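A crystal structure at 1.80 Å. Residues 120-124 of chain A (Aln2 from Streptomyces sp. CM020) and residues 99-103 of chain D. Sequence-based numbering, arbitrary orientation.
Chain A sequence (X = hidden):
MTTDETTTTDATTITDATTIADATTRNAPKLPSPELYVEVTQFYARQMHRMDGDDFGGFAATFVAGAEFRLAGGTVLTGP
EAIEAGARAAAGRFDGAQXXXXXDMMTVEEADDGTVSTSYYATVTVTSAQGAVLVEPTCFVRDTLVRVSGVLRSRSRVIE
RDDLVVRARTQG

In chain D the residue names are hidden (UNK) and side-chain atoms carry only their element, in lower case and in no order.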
# COMPACT_ATOMS: atom_id res chain seq x y z
N TYR A 120 2.34 5.03 -10.52
CA TYR A 120 1.79 4.71 -9.21
C TYR A 120 1.34 5.98 -8.50
O TYR A 120 1.68 7.10 -8.90
CB TYR A 120 2.79 3.98 -8.35
CG TYR A 120 4.16 4.60 -8.24
CD1 TYR A 120 5.13 4.37 -9.22
CD2 TYR A 120 4.51 5.38 -7.14
CE1 TYR A 120 6.41 4.88 -9.09
CE2 TYR A 120 5.79 5.89 -6.98
CZ TYR A 120 6.74 5.66 -7.99
OH TYR A 120 8.01 6.17 -7.86
N TYR A 121 0.56 5.77 -7.45
CA TYR A 121 0.20 6.82 -6.52
C TYR A 121 1.26 6.91 -5.42
O TYR A 121 1.76 5.89 -4.96
CB TYR A 121 -1.14 6.51 -5.86
CG TYR A 121 -2.35 6.38 -6.78
CD1 TYR A 121 -2.29 6.73 -8.11
CD2 TYR A 121 -3.56 5.90 -6.29
CE1 TYR A 121 -3.41 6.64 -8.94
CE2 TYR A 121 -4.66 5.78 -7.10
CZ TYR A 121 -4.59 6.18 -8.42
OH TYR A 121 -5.71 6.12 -9.21
N ALA A 122 1.52 8.12 -4.94
CA ALA A 122 2.42 8.32 -3.82
C ALA A 122 1.93 9.44 -2.92
O ALA A 122 1.33 10.42 -3.37
CB ALA A 122 3.86 8.62 -4.27
N THR A 123 2.22 9.28 -1.63
CA THR A 123 2.08 10.36 -0.68
C THR A 123 3.17 10.21 0.37
O THR A 123 3.91 9.22 0.39
CB THR A 123 0.69 10.40 -0.05
OG1 THR A 123 0.58 11.58 0.77
CG2 THR A 123 0.44 9.18 0.76
N VAL A 124 3.30 11.24 1.18
CA VAL A 124 4.26 11.27 2.28
C VAL A 124 3.49 11.62 3.54
O VAL A 124 2.75 12.62 3.58
CB VAL A 124 5.39 12.28 2.03
CG1 VAL A 124 6.32 12.32 3.20
CG2 VAL A 124 6.14 11.86 0.78
N UNK D 99 -9.41 12.72 -6.23
CA UNK D 99 -9.39 11.49 -5.43
C UNK D 99 -8.27 10.53 -5.82
O UNK D 99 -7.84 10.47 -6.96
c UNK D 99 -10.75 10.85 -5.74
c UNK D 99 -10.49 12.69 -7.25
c UNK D 99 -10.99 11.25 -7.17
N UNK D 100 -7.82 9.77 -4.82
CA UNK D 100 -6.95 8.62 -5.04
C UNK D 100 -7.40 7.48 -4.15
O UNK D 100 -7.51 7.67 -2.94
n UNK D 100 -5.02 9.51 -9.91
n UNK D 100 -4.30 10.55 -7.97
c UNK D 100 -4.45 10.53 -9.30
n UNK D 100 -4.02 11.57 -10.01
c UNK D 100 -5.48 8.96 -4.77
c UNK D 100 -4.74 9.49 -7.08
c UNK D 100 -4.94 10.02 -5.66
N UNK D 101 -7.66 6.31 -4.74
CA UNK D 101 -8.06 5.10 -4.01
C UNK D 101 -6.79 4.37 -3.61
O UNK D 101 -5.86 4.23 -4.40
n UNK D 101 -12.58 5.00 -4.66
n UNK D 101 -10.82 5.75 -5.63
c UNK D 101 -10.42 4.65 -4.92
c UNK D 101 -12.12 5.94 -5.46
c UNK D 101 -11.53 4.17 -4.31
c UNK D 101 -8.98 4.20 -4.87
N UNK D 102 -6.76 3.92 -2.35
CA UNK D 102 -5.63 3.18 -1.78
C UNK D 102 -6.19 1.85 -1.32
O UNK D 102 -7.14 1.83 -0.54
c UNK D 102 -5.28 6.43 -1.09
c UNK D 102 -3.19 7.04 -1.63
c UNK D 102 -5.01 3.94 -0.59
c UNK D 102 -2.03 7.73 -1.98
c UNK D 102 -0.86 7.03 -2.03
c UNK D 102 -0.81 5.67 -1.69
c UNK D 102 -1.98 4.98 -1.32
n UNK D 102 -4.49 7.49 -1.50
c UNK D 102 -3.19 5.67 -1.30
c UNK D 102 -4.53 5.31 -0.96
N UNK D 103 -5.62 0.74 -1.81
CA UNK D 103 -5.94 -0.62 -1.35
C UNK D 103 -4.76 -1.20 -0.58
O UNK D 103 -3.59 -0.90 -0.87
c UNK D 103 -8.88 -1.75 -5.26
c UNK D 103 -9.41 0.11 -3.81
c UNK D 103 -8.31 -0.18 -3.02
c UNK D 103 -9.70 -0.69 -4.95
c UNK D 103 -7.46 -1.24 -3.33
c UNK D 103 -6.26 -1.58 -2.50
c UNK D 103 -7.77 -2.03 -4.45

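Position 99 of chain D has three side-chain carbons. They close a ring onto the backbone N of the same residue. The side chain is out of reach of the chain A stretch. Only proline is built this way. The ring of P99(D) has the C-gamma endo pucker.

Position 100 has seven side-chain atoms. Three carbons lead to a nitrogen, and that nitrogen leads to a carbon carrying two more nitrogens. The CA-to-CB bond points toward chain A, and the third carbon of the side chain lies over one face of the Y121(A) ring. A three-carbon chain ending in a guanidinium group is arginine. CD of R100(D) lies 3.5 Å from the centroid of the Y121(A) ring, 8° off the ring normal, so its C-H bonds can meet the pi cloud. NH1 of R100(D) also comes within 3.4 Å of CE1 of Y121(A). NE and NH2 are hydrogen-bonded elsewhere in the structure.

Position 101 has one carbon followed by a five-membered ring of three carbons and two nitrogens. The CA-to-CB bond points sideways, and the end of the side chain leads away. No side-chain atom comes closer than 5.1 Å to the chain A stretch. The backbone makes the contact instead: O of position 101 is 3.3 Å from CE2 of Y121(A), at the ring edge and near the ring plane. The ring is an imidazole, so the residue is histidine, H101(D).

Position 102 has one carbon, then fused five- and six-membered rings holding eight carbons and one nitrogen. The CA-to-CB bond points sideways, but the end of the side chain comes nearer to chain A. A carbon of the six-membered ring reaches CB of Y121(A), C of A122(A) and CG2 of T123(A). This indole identifies tryptophan. CH2 of W102(D) is 3.9 Å from CB of Y121(A), 3.8 Å from C of A122(A) and 3.8 Å from CG2 of T123(A). CB of Y121(A) sits over one face of the six-membered ring of W102(D), 4.3 Å from its centroid.

Position 103 has one carbon and a ring of six carbons, with no heteroatom. It is out of reach of the chain A stretch. It is phenylalanine, F103(D).

The two strands cross almost at right angles, at 93°, and their axes come no closer than 8.8 Å. At that spacing each close contact involves a side chain, in two cases meeting a backbone atom. No hydrogen bond joins the stretches. Y121(A) is the centre of the contact: its ring packs against CD of R100(D), and its CB packs against the indole of W102(D). T123(A) extends the indole contact further along the strand. The two stretches together bury 303 Å², both sides summed.

Chain D (99-103) PRHWF
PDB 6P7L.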